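Local coordinates for protein Pre-mRNA-splicing factor SAD1 (Saccharomyces cerevisiae, PDB 4MSX) that promotes assembly of newly made U4 snRNA into the U4/U6 snRNP and is required for pre-mRNA splicing, being a catalytically inactive relative of ubiquitin-specific proteases, at residues Y194-V198 with I264-L270; C292-I298 with V315-W321; H378-F382 with K471-I475; P389-R393 with V418-I422. All coordinates share one frame; numbering follows the deposited sequence. Where two conformers were deposited one is given.

In the fold
All four contacts lie in the ubiquitin-specific-protease-like part of the chain. Contact 1 is the most central, a buried helix pair held by apolar and aromatic packing with no hydrogen bond across it. Contact 2 sits farthest out, its centre about 25 Å from the centre of the chain; it is a partly exposed strand pair held by six backbone bonds. Contacts 3 and 4 are also buried, but in them arginines and histidines meet carbonyls and rings. These two reach neighbouring strands of one sheet, 472-480 and 409-421, and touch through the Glu472-Arg393 salt bridge. Contact 3 also packs on contact 1, where Arg267 and Pro266 meet His378, Phe474 and Ile475.

Contact 1: residues Y194-V198 with I264-L270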
loop_
_atom_site.group_PDB
_atom_site.type_symbol
_atom_site.label_atom_id
_atom_site.label_comp_id
_atom_site.label_asym_id
_atom_site.label_seq_id
_atom_site.Cartn_x
_atom_site.Cartn_y
_atom_site.Cartn_z
ATOM N N TYR A 194 -0.733 -8.615 4.130
ATOM C CA TYR A 194 0.645 -8.090 4.229
ATOM C C TYR A 194 0.955 -7.077 3.118
ATOM O O TYR A 194 1.705 -6.115 3.306
ATOM C CB TYR A 194 1.698 -9.195 4.186
ATOM C CG TYR A 194 1.704 -9.954 2.877
ATOM C CD1 TYR A 194 2.477 -9.501 1.814
ATOM C CD2 TYR A 194 0.882 -11.051 2.686
ATOM C CE1 TYR A 194 2.482 -10.160 0.603
ATOM C CE2 TYR A 194 0.836 -11.709 1.437
ATOM C CZ TYR A 194 1.639 -11.250 0.416
ATOM O OH TYR A 194 1.613 -11.879 -0.812
ATOM N N ALA A 195 0.411 -7.306 1.931
ATOM C CA ALA A 195 0.619 -6.393 0.831
ATOM C C ALA A 195 -0.250 -5.157 0.997
ATOM O O ALA A 195 0.175 -4.059 0.635
ATOM C CB ALA A 195 0.240 -7.100 -0.554
ATOM N N HIS A 196 -1.475 -5.311 1.486
ATOM C CA HIS A 196 -2.304 -4.106 1.712
ATOM C C HIS A 196 -1.560 -3.140 2.655
ATOM O O HIS A 196 -1.514 -1.944 2.396
ATOM C CB HIS A 196 -3.638 -4.488 2.349
ATOM C CG HIS A 196 -4.402 -5.469 1.532
ATOM N ND1 HIS A 196 -5.341 -6.316 2.071
ATOM C CD2 HIS A 196 -4.357 -5.721 0.202
ATOM C CE1 HIS A 196 -5.856 -7.058 1.091
ATOM N NE2 HIS A 196 -5.283 -6.708 -0.051
ATOM N N SER A 197 -0.942 -3.662 3.720
ATOM C CA SER A 197 -0.329 -2.757 4.679
ATOM C C SER A 197 0.838 -2.034 4.036
ATOM O O SER A 197 0.999 -0.837 4.253
ATOM C CB SER A 197 0.142 -3.468 5.979
ATOM O OG SER A 197 1.171 -4.377 5.721
ATOM N N VAL A 198 1.640 -2.739 3.250
ATOM C CA VAL A 198 2.791 -2.096 2.631
ATOM C C VAL A 198 2.340 -1.024 1.582
ATOM O O VAL A 198 2.908 0.096 1.501
ATOM C CB VAL A 198 3.698 -3.157 1.951
ATOM C CG1 VAL A 198 4.778 -2.511 1.078
ATOM C CG2 VAL A 198 4.391 -4.064 3.064
ATOM N N ILE A 264 6.103 -14.756 4.080
ATOM C CA ILE A 264 6.231 -13.322 3.756
ATOM C C ILE A 264 5.443 -12.555 4.795
ATOM O O ILE A 264 4.539 -13.135 5.426
ATOM C CB ILE A 264 5.740 -13.086 2.314
ATOM C CG1 ILE A 264 6.145 -11.638 1.860
ATOM C CG2 ILE A 264 4.215 -13.358 2.196
ATOM C CD1 ILE A 264 5.857 -11.490 0.329
ATOM N N ASP A 265 5.831 -11.292 5.055
ATOM C CA ASP A 265 5.130 -10.489 6.053
ATOM C C ASP A 265 5.347 -9.026 5.621
ATOM O O ASP A 265 5.989 -8.792 4.595
ATOM C CB ASP A 265 5.689 -10.777 7.482
ATOM C CG ASP A 265 7.187 -10.447 7.629
ATOM O OD1 ASP A 265 7.626 -9.440 7.096
ATOM O OD2 ASP A 265 7.947 -11.193 8.301
ATOM N N PRO A 266 4.786 -8.064 6.360
ATOM C CA PRO A 266 4.914 -6.672 5.842
ATOM C C PRO A 266 6.344 -6.183 5.700
ATOM O O PRO A 266 6.634 -5.398 4.799
ATOM C CB PRO A 266 4.142 -5.826 6.866
ATOM C CG PRO A 266 3.002 -6.789 7.315
ATOM C CD PRO A 266 3.736 -8.185 7.395
ATOM N N ARG A 267 7.254 -6.639 6.564
ATOM C CA ARG A 267 8.606 -6.173 6.490
ATOM C C ARG A 267 9.328 -6.736 5.242
ATOM O O ARG A 267 9.980 -5.999 4.487
ATOM C CB ARG A 267 9.382 -6.609 7.736
ATOM C CG ARG A 267 10.851 -6.228 7.606
ATOM C CD ARG A 267 11.678 -6.661 8.863
ATOM N NE ARG A 267 13.068 -6.677 8.474
ATOM C CZ ARG A 267 13.666 -7.717 7.896
ATOM N NH1 ARG A 267 13.025 -8.876 7.768
ATOM N NH2 ARG A 267 14.932 -7.590 7.526
ATOM N N LEU A 268 9.235 -8.060 5.050
ATOM C CA LEU A 268 9.899 -8.683 3.912
ATOM C C LEU A 268 9.328 -8.101 2.599
ATOM O O LEU A 268 10.041 -7.878 1.644
ATOM C CB LEU A 268 9.626 -10.202 3.915
ATOM C CG LEU A 268 10.390 -10.896 5.070
ATOM C CD1 LEU A 268 9.970 -12.408 5.204
ATOM C CD2 LEU A 268 11.894 -10.757 4.816
ATOM N N PHE A 269 8.029 -7.886 2.571
ATOM C CA PHE A 269 7.423 -7.376 1.340
ATOM C C PHE A 269 7.775 -5.896 1.124
ATOM O O PHE A 269 8.051 -5.491 0.004
ATOM C CB PHE A 269 5.918 -7.581 1.344
ATOM C CG PHE A 269 5.241 -7.115 0.055
ATOM C CD1 PHE A 269 5.608 -7.669 -1.180
ATOM C CD2 PHE A 269 4.273 -6.104 0.080
ATOM C CE1 PHE A 269 5.004 -7.235 -2.376
ATOM C CE2 PHE A 269 3.641 -5.663 -1.129
ATOM C CZ PHE A 269 4.006 -6.245 -2.335
ATOM N N LEU A 270 7.797 -5.098 2.198
ATOM C CA LEU A 270 8.215 -3.678 2.072
ATOM C C LEU A 270 9.631 -3.600 1.513
ATOM O O LEU A 270 9.905 -2.822 0.605
ATOM C CB LEU A 270 8.168 -2.995 3.454
ATOM C CG LEU A 270 8.599 -1.508 3.341
ATOM C CD1 LEU A 270 7.820 -0.657 4.356
ATOM C CD2 LEU A 270 10.089 -1.395 3.553
#
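Asp265 OD1 takes two backbone N-H groups at the start of helix 266-280, while the carbonyl carbon of Asp265 packs on Tyr194 CB of helix 189-203. Leu268 N donates to Asp265 OD1 over 2.9 Å and meets it nearly along the C-O bond; the bond from Arg267 N to the same oxygen is weak and bent. Asp265 is the N-cap residue; its other oxygen, OD2, forms a salt bridge with Arg384. The axes of 194-198 and 266-270 cross at -60° and come within 8.8 Å; no hydrogen bond passes between the segments, and the packing is largely apolar. Tyr194 is central to it. Its CG stands between the backbone N and the carbonyl carbon (chi1 63°), a position from which the ring meets both Ile264 and Phe269. Ile264 CG2 lies over one face, 3.8 Å from the centroid of the Tyr194 ring, and Ile264 CD1 reaches Tyr194 CE1 at 3.6 Å. The Tyr194 edge, with CE1 foremost, points at the face of Phe269 in a T-shaped pair, planes at 86°. Farther along, Val198 CB comes within 3.5 Å of Phe269 CD2, and Ala195 meets Phe269 CE2 with its CA and CB. Packing is tight where Val198 CG2 sits 3.1 Å from Pro266 O, the acceptor of Leu270 N. Around this core, Val250 of helix 247-256 lies against Tyr194 and Ala195, and Leu253 of that helix against Phe269; Trp440 of strand 438-446 touches Tyr194 and Pro266, and Ile475 of strand 472-480 adjoins Pro266.

Contact 2: residues C292-I298 with V315-W321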
loop_
_atom_site.group_PDB
_atom_site.type_symbol
_atom_site.label_atom_id
_atom_site.label_comp_id
_atom_site.label_asym_id
_atom_site.label_seq_id
_atom_site.Cartn_x
_atom_site.Cartn_y
_atom_site.Cartn_z
ATOM N N CYS A 292 13.744 8.100 2.735
ATOM C CA CYS A 292 13.463 6.907 3.562
ATOM C C CYS A 292 14.716 6.198 4.058
ATOM O O CYS A 292 14.644 5.317 4.944
ATOM C CB CYS A 292 12.615 5.891 2.735
ATOM S SG CYS A 292 11.024 6.591 2.372
ATOM N N LYS A 293 15.859 6.508 3.472
ATOM C CA LYS A 293 17.031 5.683 3.725
ATOM C C LYS A 293 17.884 6.267 4.856
ATOM O O LYS A 293 18.354 7.403 4.792
ATOM C CB LYS A 293 17.844 5.474 2.454
ATOM C CG LYS A 293 19.134 4.665 2.701
ATOM C CD LYS A 293 19.819 4.252 1.400
ATOM C CE LYS A 293 19.150 3.013 0.772
ATOM N NZ LYS A 293 19.754 2.614 -0.548
ATOM N N GLY A 294 17.968 5.522 5.946
ATOM C CA GLY A 294 18.722 5.942 7.112
ATOM C C GLY A 294 20.115 5.370 7.039
ATOM O O GLY A 294 20.429 4.576 6.137
ATOM N N LYS A 295 20.977 5.726 8.001
ATOM C CA LYS A 295 22.288 5.099 8.062
ATOM C C LYS A 295 22.645 4.925 9.523
ATOM O O LYS A 295 22.391 5.820 10.344
ATOM C CB LYS A 295 23.369 5.969 7.393
ATOM C CG LYS A 295 23.173 6.169 5.924
ATOM C CD LYS A 295 24.350 6.937 5.295
ATOM C CE LYS A 295 24.068 7.242 3.806
ATOM N NZ LYS A 295 25.203 7.953 3.162
ATOM N N VAL A 296 23.183 3.749 9.848
ATOM C CA VAL A 296 23.701 3.481 11.187
ATOM C C VAL A 296 25.207 3.352 11.063
ATOM O O VAL A 296 25.712 2.725 10.122
ATOM C CB VAL A 296 23.189 2.139 11.786
ATOM C CG1 VAL A 296 23.719 1.965 13.205
ATOM C CG2 VAL A 296 21.695 2.069 11.778
ATOM N N LYS A 297 25.935 3.948 12.001
ATOM C CA LYS A 297 27.375 3.776 12.023
ATOM C C LYS A 297 27.719 2.949 13.239
ATOM O O LYS A 297 27.243 3.226 14.345
ATOM C CB LYS A 297 28.034 5.171 12.092
ATOM C CG LYS A 297 29.518 5.175 12.483
ATOM C CD LYS A 297 30.018 6.638 12.623
ATOM C CE LYS A 297 31.527 6.691 12.838
ATOM N NZ LYS A 297 32.006 8.064 13.188
ATOM N N ILE A 298 28.544 1.934 13.061
ATOM C CA ILE A 298 28.984 1.134 14.191
ATOM C C ILE A 298 30.494 1.284 14.296
ATOM O O ILE A 298 31.196 1.070 13.292
ATOM C CB ILE A 298 28.644 -0.380 13.979
ATOM C CG1 ILE A 298 27.146 -0.565 13.754
ATOM C CG2 ILE A 298 29.139 -1.191 15.159
ATOM C CD1 ILE A 298 26.774 -0.652 12.302
ATOM N N VAL A 315 35.055 1.025 11.479
ATOM C CA VAL A 315 33.826 1.776 11.400
ATOM C C VAL A 315 32.963 1.210 10.244
ATOM O O VAL A 315 33.361 1.259 9.086
ATOM C CB VAL A 315 34.090 3.228 11.116
ATOM C CG1 VAL A 315 32.804 3.914 10.758
ATOM C CG2 VAL A 315 34.725 3.890 12.345
ATOM N N ILE A 316 31.790 0.670 10.543
ATOM C CA ILE A 316 30.877 0.280 9.460
ATOM C C ILE A 316 29.754 1.278 9.352
ATOM O O ILE A 316 29.170 1.638 10.384
ATOM C CB ILE A 316 30.279 -1.081 9.742
ATOM C CG1 ILE A 316 31.387 -2.095 9.950
ATOM C CG2 ILE A 316 29.379 -1.501 8.589
ATOM C CD1 ILE A 316 30.884 -3.446 10.397
ATOM N N VAL A 317 29.462 1.761 8.143
ATOM C CA VAL A 317 28.280 2.578 7.928
ATOM C C VAL A 317 27.281 1.767 7.073
ATOM O O VAL A 317 27.572 1.396 5.939
ATOM C CB VAL A 317 28.583 3.929 7.251
ATOM C CG1 VAL A 317 27.298 4.690 6.989
ATOM C CG2 VAL A 317 29.507 4.760 8.135
ATOM N N LYS A 318 26.121 1.480 7.651
ATOM C CA LYS A 318 25.130 0.619 7.012
ATOM C C LYS A 318 23.912 1.413 6.661
ATOM O O LYS A 318 23.217 1.888 7.548
ATOM C CB LYS A 318 24.698 -0.483 7.979
ATOM C CG LYS A 318 25.594 -1.651 7.993
ATOM C CD LYS A 318 24.817 -2.944 8.243
ATOM C CE LYS A 318 24.225 -2.980 9.647
ATOM N NZ LYS A 318 24.039 -4.384 10.145
ATOM N N PRO A 319 23.591 1.520 5.374
ATOM C CA PRO A 319 22.286 2.148 5.121
ATOM C C PRO A 319 21.152 1.184 5.517
ATOM O O PRO A 319 21.384 -0.025 5.615
ATOM C CB PRO A 319 22.296 2.372 3.604
ATOM C CG PRO A 319 23.190 1.291 3.088
ATOM C CD PRO A 319 24.234 1.024 4.149
ATOM N N PHE A 320 19.953 1.709 5.733
ATOM C CA PHE A 320 18.790 0.859 5.951
ATOM C C PHE A 320 17.552 1.509 5.402
ATOM O O PHE A 320 17.426 2.733 5.395
ATOM C CB PHE A 320 18.583 0.568 7.464
ATOM C CG PHE A 320 18.333 1.813 8.308
ATOM C CD1 PHE A 320 17.045 2.359 8.423
ATOM C CD2 PHE A 320 19.383 2.413 9.023
ATOM C CE1 PHE A 320 16.811 3.509 9.226
ATOM C CE2 PHE A 320 19.157 3.558 9.837
ATOM C CZ PHE A 320 17.875 4.101 9.936
ATOM N N TRP A 321 16.606 0.681 4.976
ATOM C CA TRP A 321 15.242 1.149 4.758
ATOM C C TRP A 321 14.481 0.995 6.043
ATOM O O TRP A 321 13.597 1.757 6.314
ATOM C CB TRP A 321 14.472 0.248 3.714
ATOM C CG TRP A 321 15.020 0.227 2.361
ATOM C CD1 TRP A 321 15.459 -0.875 1.644
ATOM C CD2 TRP A 321 15.167 1.358 1.496
ATOM N NE1 TRP A 321 15.841 -0.467 0.379
ATOM C CE2 TRP A 321 15.696 0.896 0.283
ATOM C CE3 TRP A 321 14.918 2.733 1.656
ATOM C CZ2 TRP A 321 15.939 1.759 -0.814
ATOM C CZ3 TRP A 321 15.192 3.581 0.606
ATOM C CH2 TRP A 321 15.694 3.090 -0.618
HETATM O O HOH W 1 13.728 4.326 7.572
#
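Phe320 lays its ring flat over Gly294 in an antiparallel strand pair, 294-299 with 315-320, that lies in a three-stranded sheet consistent with the fingers of a USP-like fold. The aromatic covers the glycine backbone as in the cross-strand pairing called aromatic rescue of glycine: Gly294 CA lies 3.6 Å from the centroid of the Phe320 ring, where a CB on that residue would collide with Phe320 CZ. A chi1 of 61° turns the Phe320 ring back across the neighbouring strand, where Val296 CG2 packs 3.5 Å from Phe320 CE2. With the ring cut back to an alanine here, the Gly294 backbone would probably be uncovered and Val296 CG2 left without its aromatic partner. At the end of the pair, Lys293 runs beside Pro319, then bends at chi3 (-80°) to bring CE over the Trp321 six-membered ring, 3.8 Å from its centroid. Lys293 NZ makes an off-centre cation-pi contact there and bonds to Asn289, while Trp321 NE1 bonds to Asn275. On the face of Lys295, Lys297 and Val317, Lys295 crosses Val317 obliquely; Lys297 CE comes within 3.7 Å of Val315 CG1 at the strand end. There, Ile298 N donates to Ile316 O over 2.8 Å.

Contact 3: residues H378-F382 with K471-I475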
loop_
_atom_site.group_PDB
_atom_site.type_symbol
_atom_site.label_atom_id
_atom_site.label_comp_id
_atom_site.label_asym_id
_atom_site.label_seq_id
_atom_site.Cartn_x
_atom_site.Cartn_y
_atom_site.Cartn_z
ATOM N N HIS A 378 11.154 -1.702 12.654
ATOM C CA HIS A 378 10.568 -3.057 12.695
ATOM C C HIS A 378 10.852 -3.621 14.102
ATOM O O HIS A 378 11.999 -3.569 14.561
ATOM C CB HIS A 378 11.290 -3.913 11.664
ATOM C CG HIS A 378 11.218 -5.400 11.917
ATOM N ND1 HIS A 378 12.348 -6.191 11.974
ATOM C CD2 HIS A 378 10.157 -6.236 12.053
ATOM C CE1 HIS A 378 11.986 -7.456 12.168
ATOM N NE2 HIS A 378 10.666 -7.517 12.172
ATOM N N PHE A 379 9.837 -4.168 14.756
ATOM C CA PHE A 379 10.035 -4.797 16.098
ATOM C C PHE A 379 10.210 -6.268 15.874
ATOM O O PHE A 379 9.349 -6.906 15.276
ATOM C CB PHE A 379 8.861 -4.475 16.993
ATOM C CG PHE A 379 8.727 -2.982 17.199
ATOM C CD1 PHE A 379 9.502 -2.324 18.166
ATOM C CD2 PHE A 379 7.939 -2.224 16.354
ATOM C CE1 PHE A 379 9.426 -0.914 18.304
ATOM C CE2 PHE A 379 7.866 -0.824 16.466
ATOM C CZ PHE A 379 8.603 -0.175 17.445
ATOM N N ASN A 380 11.326 -6.821 16.343
ATOM C CA ASN A 380 11.685 -8.167 15.879
ATOM C C ASN A 380 10.890 -9.222 16.647
ATOM O O ASN A 380 11.399 -9.813 17.589
ATOM C CB ASN A 380 13.171 -8.392 16.067
ATOM C CG ASN A 380 13.636 -9.677 15.394
ATOM O OD1 ASN A 380 12.889 -10.268 14.600
ATOM N ND2 ASN A 380 14.849 -10.113 15.697
ATOM N N ARG A 381 9.651 -9.440 16.250
ATOM C CA ARG A 381 8.763 -10.402 16.927
ATOM C C ARG A 381 9.098 -11.880 16.677
ATOM O O ARG A 381 8.920 -12.731 17.572
ATOM C CB ARG A 381 7.340 -10.190 16.420
ATOM C CG ARG A 381 6.801 -8.745 16.639
ATOM C CD ARG A 381 6.436 -8.512 18.128
ATOM N NE ARG A 381 6.009 -7.122 18.383
ATOM C CZ ARG A 381 5.729 -6.659 19.604
ATOM N NH1 ARG A 381 5.868 -7.455 20.691
ATOM N NH2 ARG A 381 5.337 -5.413 19.736
ATOM N N PHE A 382 9.511 -12.189 15.450
ATOM C CA PHE A 382 9.576 -13.592 14.998
ATOM C C PHE A 382 10.934 -14.209 14.953
ATOM O O PHE A 382 11.834 -13.729 14.283
ATOM C CB PHE A 382 9.068 -13.692 13.560
ATOM C CG PHE A 382 7.637 -13.324 13.418
ATOM C CD1 PHE A 382 6.686 -13.909 14.226
ATOM C CD2 PHE A 382 7.234 -12.367 12.489
ATOM C CE1 PHE A 382 5.348 -13.575 14.134
ATOM C CE2 PHE A 382 5.894 -12.023 12.371
ATOM C CZ PHE A 382 4.948 -12.614 13.212
ATOM N N LYS A 471 -2.015 -2.838 21.028
ATOM C CA LYS A 471 -1.937 -3.970 20.073
ATOM C C LYS A 471 -0.487 -4.245 19.727
ATOM O O LYS A 471 0.404 -3.378 19.957
ATOM C CB LYS A 471 -2.718 -3.597 18.787
ATOM C CG LYS A 471 -4.208 -3.438 19.066
ATOM C CD LYS A 471 -5.056 -3.541 17.796
ATOM C CE LYS A 471 -6.559 -3.499 18.120
ATOM N NZ LYS A 471 -7.443 -3.337 16.894
ATOM N N GLU A 472 -0.235 -5.404 19.132
ATOM C CA GLU A 472 1.147 -5.800 18.905
ATOM C C GLU A 472 1.766 -5.102 17.669
ATOM O O GLU A 472 1.599 -5.599 16.535
ATOM C CB GLU A 472 1.183 -7.289 18.708
ATOM C CG GLU A 472 2.584 -7.878 18.743
ATOM C CD GLU A 472 2.609 -9.384 18.459
ATOM O OE1 GLU A 472 2.056 -10.156 19.273
ATOM O OE2 GLU A 472 3.188 -9.812 17.422
ATOM N N THR A 473 2.514 -4.027 17.908
ATOM C CA THR A 473 3.149 -3.267 16.834
ATOM C C THR A 473 4.267 -4.099 16.179
ATOM O O THR A 473 5.055 -4.812 16.852
ATOM C CB THR A 473 3.691 -1.885 17.321
ATOM O OG1 THR A 473 4.209 -1.192 16.192
ATOM C CG2 THR A 473 4.834 -2.057 18.385
ATOM N N PHE A 474 4.308 -4.066 14.849
ATOM C CA PHE A 474 5.329 -4.807 14.099
ATOM C C PHE A 474 6.202 -3.841 13.279
ATOM O O PHE A 474 7.424 -3.969 13.262
ATOM C CB PHE A 474 4.629 -5.798 13.140
ATOM C CG PHE A 474 5.578 -6.642 12.325
ATOM C CD1 PHE A 474 6.400 -7.586 12.939
ATOM C CD2 PHE A 474 5.600 -6.533 10.929
ATOM C CE1 PHE A 474 7.267 -8.375 12.191
ATOM C CE2 PHE A 474 6.472 -7.331 10.172
ATOM C CZ PHE A 474 7.289 -8.253 10.780
ATOM N N ILE A 475 5.566 -2.920 12.534
ATOM C CA ILE A 475 6.279 -1.902 11.791
ATOM C C ILE A 475 5.668 -0.533 12.062
ATOM O O ILE A 475 4.451 -0.403 12.144
ATOM C CB ILE A 475 6.136 -2.152 10.228
ATOM C CG1 ILE A 475 7.170 -3.161 9.764
ATOM C CG2 ILE A 475 6.299 -0.833 9.445
ATOM C CD1 ILE A 475 6.825 -3.686 8.364
#
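Arg381 reaches across to Glu472, Thr473 and Phe474. Its CB lies over the ring of neighbouring Phe382; from CG on, the chain meets strand 472-480. CG meets Phe474 CD1 at 3.9 Å, in plane at the ring edge. The chain then bends at chi2 (-75°), and CD passes 3.6 Å from Glu472 OE2. Arg381 NE (2.9 Å) and Arg381 NH2 (3.0 Å) both grip Thr473 O, side-on in the guanidinium plane. Glu472 CG covers one guanidinium face, over its centre. The Glu472 carboxylate is near in charge only, 4.0 Å from Arg381 NE to Glu472 OE2, because OE2 lies well out of the guanidinium plane; the carboxylate bonds to Arg393 and His419, Arg381 NH1 to Thr396 O and Asn394 O. His378 and Ile475 form an antiparallel non-hydrogen-bonded pair in the large mixed sheet of the USP-like domain, and Phe379 N donates to Phe474 O over 2.8 Å. Phe474 and Ile475 form a classic beta bulge against strand 409-421. His378 turns its ring edge to the face of Phe474 in an offset edge-to-face pair, planes at 80°, while Phe382 meets Phe474 obliquely, completing an aromatic cluster. Thr473 CG2 sits over the Phe379 ring, 4.0 Å from its centroid.

Contact 4: residues P389-R393 with V418-I422; sequences PVKNR and VHVVI
Val390 to Arg393 form a type I beta turn, closed by Arg393 N to Val390 O, that packs on His419 and Val421 of strand 409-421; the nearest CA atoms, of Val390 and Val421, are 8.4 Å apart. No direct hydrogen bond crosses between the segments. In the conformer described (a second was modelled), a chi1 of 74° folds the extended Arg393 chain back over its own turn. Arg393 NH1 donates to Val390 O over 3.1 Å, in the guanidinium plane, and that oxygen is thus gripped twice, the two N-H groups arriving from opposite faces of its carbonyl plane. Val421 CG2 covers one face of the guanidinium, 3.5 Å from Arg393 NH1. Arg393 CD lies 3.4 Å from His419 CE1, with the guanidinium and the imidazole planes 70° apart. Val390 CG1 reaches the edge of the same ring, 4.0 Å from His419 CE1. A water accepts from Arg393 NH2 and donates to His419 O at 3.0 Å, bridging turn and strand. Glu472 takes Arg393 NE in a salt bridge through OE1 and His419 ND1 in a hydrogen bond through OE2, and His419 NE2 bonds to Ser438 OG. A leucine in place of His419 is likely to leave Glu472 OE2 and Ser438 OG without their imidazole partner. Asp435 accepts from the N of Val390 and of Lys391, while strand 409-421 runs between strands 438-446 and 472-480, bonded through Val418 to Ile441 and through His419 to Glu472.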
loop_
_atom_site.group_PDB
_atom_site.type_symbol
_atom_site.label_atom_id
_atom_site.label_comp_id
_atom_site.label_asym_id
_atom_site.label_seq_id
_atom_site.Cartn_x
_atom_site.Cartn_y
_atom_site.Cartn_z
ATOM N N PRO A 389 7.132 -20.451 14.795
ATOM C CA PRO A 389 7.571 -19.044 14.966
ATOM C C PRO A 389 6.453 -18.061 15.374
ATOM O O PRO A 389 6.704 -17.086 16.129
ATOM C CB PRO A 389 8.084 -18.644 13.571
ATOM C CG PRO A 389 8.011 -19.862 12.702
ATOM C CD PRO A 389 7.261 -20.947 13.411
ATOM N N VAL A 390 5.244 -18.240 14.848
ATOM C CA VAL A 390 4.178 -17.306 15.178
ATOM C C VAL A 390 3.746 -17.511 16.610
ATOM O O VAL A 390 3.791 -16.585 17.432
ATOM C CB VAL A 390 2.980 -17.414 14.196
ATOM C CG1 VAL A 390 1.898 -16.374 14.522
ATOM C CG2 VAL A 390 3.469 -17.209 12.760
ATOM N N LYS A 391 3.370 -18.737 16.954
ATOM C CA LYS A 391 2.962 -19.008 18.343
ATOM C C LYS A 391 4.011 -18.600 19.380
ATOM O O LYS A 391 3.682 -18.109 20.461
ATOM C CB LYS A 391 2.700 -20.514 18.524
ATOM C CG LYS A 391 2.124 -20.855 19.870
ATOM C CD LYS A 391 1.609 -22.318 19.853
ATOM C CE LYS A 391 0.734 -22.632 21.076
ATOM N NZ LYS A 391 0.016 -23.958 20.967
ATOM N N ASN A 392 5.287 -18.860 19.066
ATOM C CA ASN A 392 6.376 -18.581 19.994
ATOM C C ASN A 392 6.996 -17.180 19.856
ATOM O O ASN A 392 8.106 -16.938 20.334
ATOM C CB ASN A 392 7.449 -19.657 19.808
ATOM C CG ASN A 392 6.949 -21.004 20.299
ATOM O OD1 ASN A 392 6.343 -21.057 21.361
ATOM N ND2 ASN A 392 7.068 -22.032 19.476
ATOM N N ARG A 393 6.269 -16.273 19.212
ATOM C CA ARG A 393 6.797 -14.929 18.931
ATOM C C ARG A 393 6.991 -14.101 20.213
ATOM O O ARG A 393 6.401 -14.380 21.271
ATOM C CB ARG A 393 5.835 -14.157 18.004
ATOM C CG ARG A 393 4.580 -13.688 18.722
ATOM C CD ARG A 393 3.482 -13.210 17.708
ATOM N NE ARG A 393 2.264 -12.793 18.402
ATOM C CZ ARG A 393 1.355 -13.646 18.877
ATOM N NH1 ARG A 393 1.499 -14.977 18.714
ATOM N NH2 ARG A 393 0.295 -13.170 19.487
ATOM N N VAL A 418 0.089 -3.580 12.713
ATOM C CA VAL A 418 -0.147 -4.379 13.899
ATOM C C VAL A 418 -0.339 -5.834 13.523
ATOM O O VAL A 418 -0.940 -6.165 12.474
ATOM C CB VAL A 418 -1.423 -3.850 14.577
ATOM C CG1 VAL A 418 -2.015 -4.880 15.495
ATOM C CG2 VAL A 418 -1.062 -2.521 15.323
ATOM N N HIS A 419 0.154 -6.712 14.393
ATOM C CA HIS A 419 0.077 -8.139 14.153
ATOM C C HIS A 419 -1.080 -8.710 14.995
ATOM O O HIS A 419 -1.188 -8.422 16.166
ATOM C CB HIS A 419 1.399 -8.808 14.554
ATOM C CG HIS A 419 1.385 -10.296 14.398
ATOM N ND1 HIS A 419 1.560 -11.156 15.461
ATOM C CD2 HIS A 419 1.198 -11.079 13.305
ATOM C CE1 HIS A 419 1.490 -12.404 15.027
ATOM N NE2 HIS A 419 1.278 -12.386 13.723
ATOM N N VAL A 420 -1.923 -9.533 14.389
ATOM C CA VAL A 420 -3.107 -10.088 15.049
ATOM C C VAL A 420 -3.085 -11.563 14.736
ATOM O O VAL A 420 -2.790 -11.960 13.587
ATOM C CB VAL A 420 -4.415 -9.432 14.459
ATOM C CG1 VAL A 420 -5.627 -10.243 14.768
ATOM C CG2 VAL A 420 -4.574 -8.032 15.021
ATOM N N VAL A 421 -3.393 -12.397 15.726
ATOM C CA VAL A 421 -3.426 -13.845 15.481
ATOM C C VAL A 421 -4.833 -14.349 15.198
ATOM O O VAL A 421 -5.780 -13.961 15.864
ATOM C CB VAL A 421 -2.836 -14.673 16.675
ATOM C CG1 VAL A 421 -3.352 -16.119 16.641
ATOM C CG2 VAL A 421 -1.338 -14.691 16.604
ATOM N N ILE A 422 -4.951 -15.222 14.199
ATOM C CA ILE A 422 -6.236 -15.833 13.845
ATOM C C ILE A 422 -6.100 -17.360 13.739
ATOM O O ILE A 422 -5.071 -17.952 14.126
ATOM C CB ILE A 422 -6.762 -15.290 12.500
ATOM C CG1 ILE A 422 -5.620 -15.253 11.472
ATOM C CG2 ILE A 422 -7.389 -13.899 12.682
ATOM C CD1 ILE A 422 -6.047 -14.925 10.029
HETATM O O HOH W 2 -0.753 -10.394 18.357
#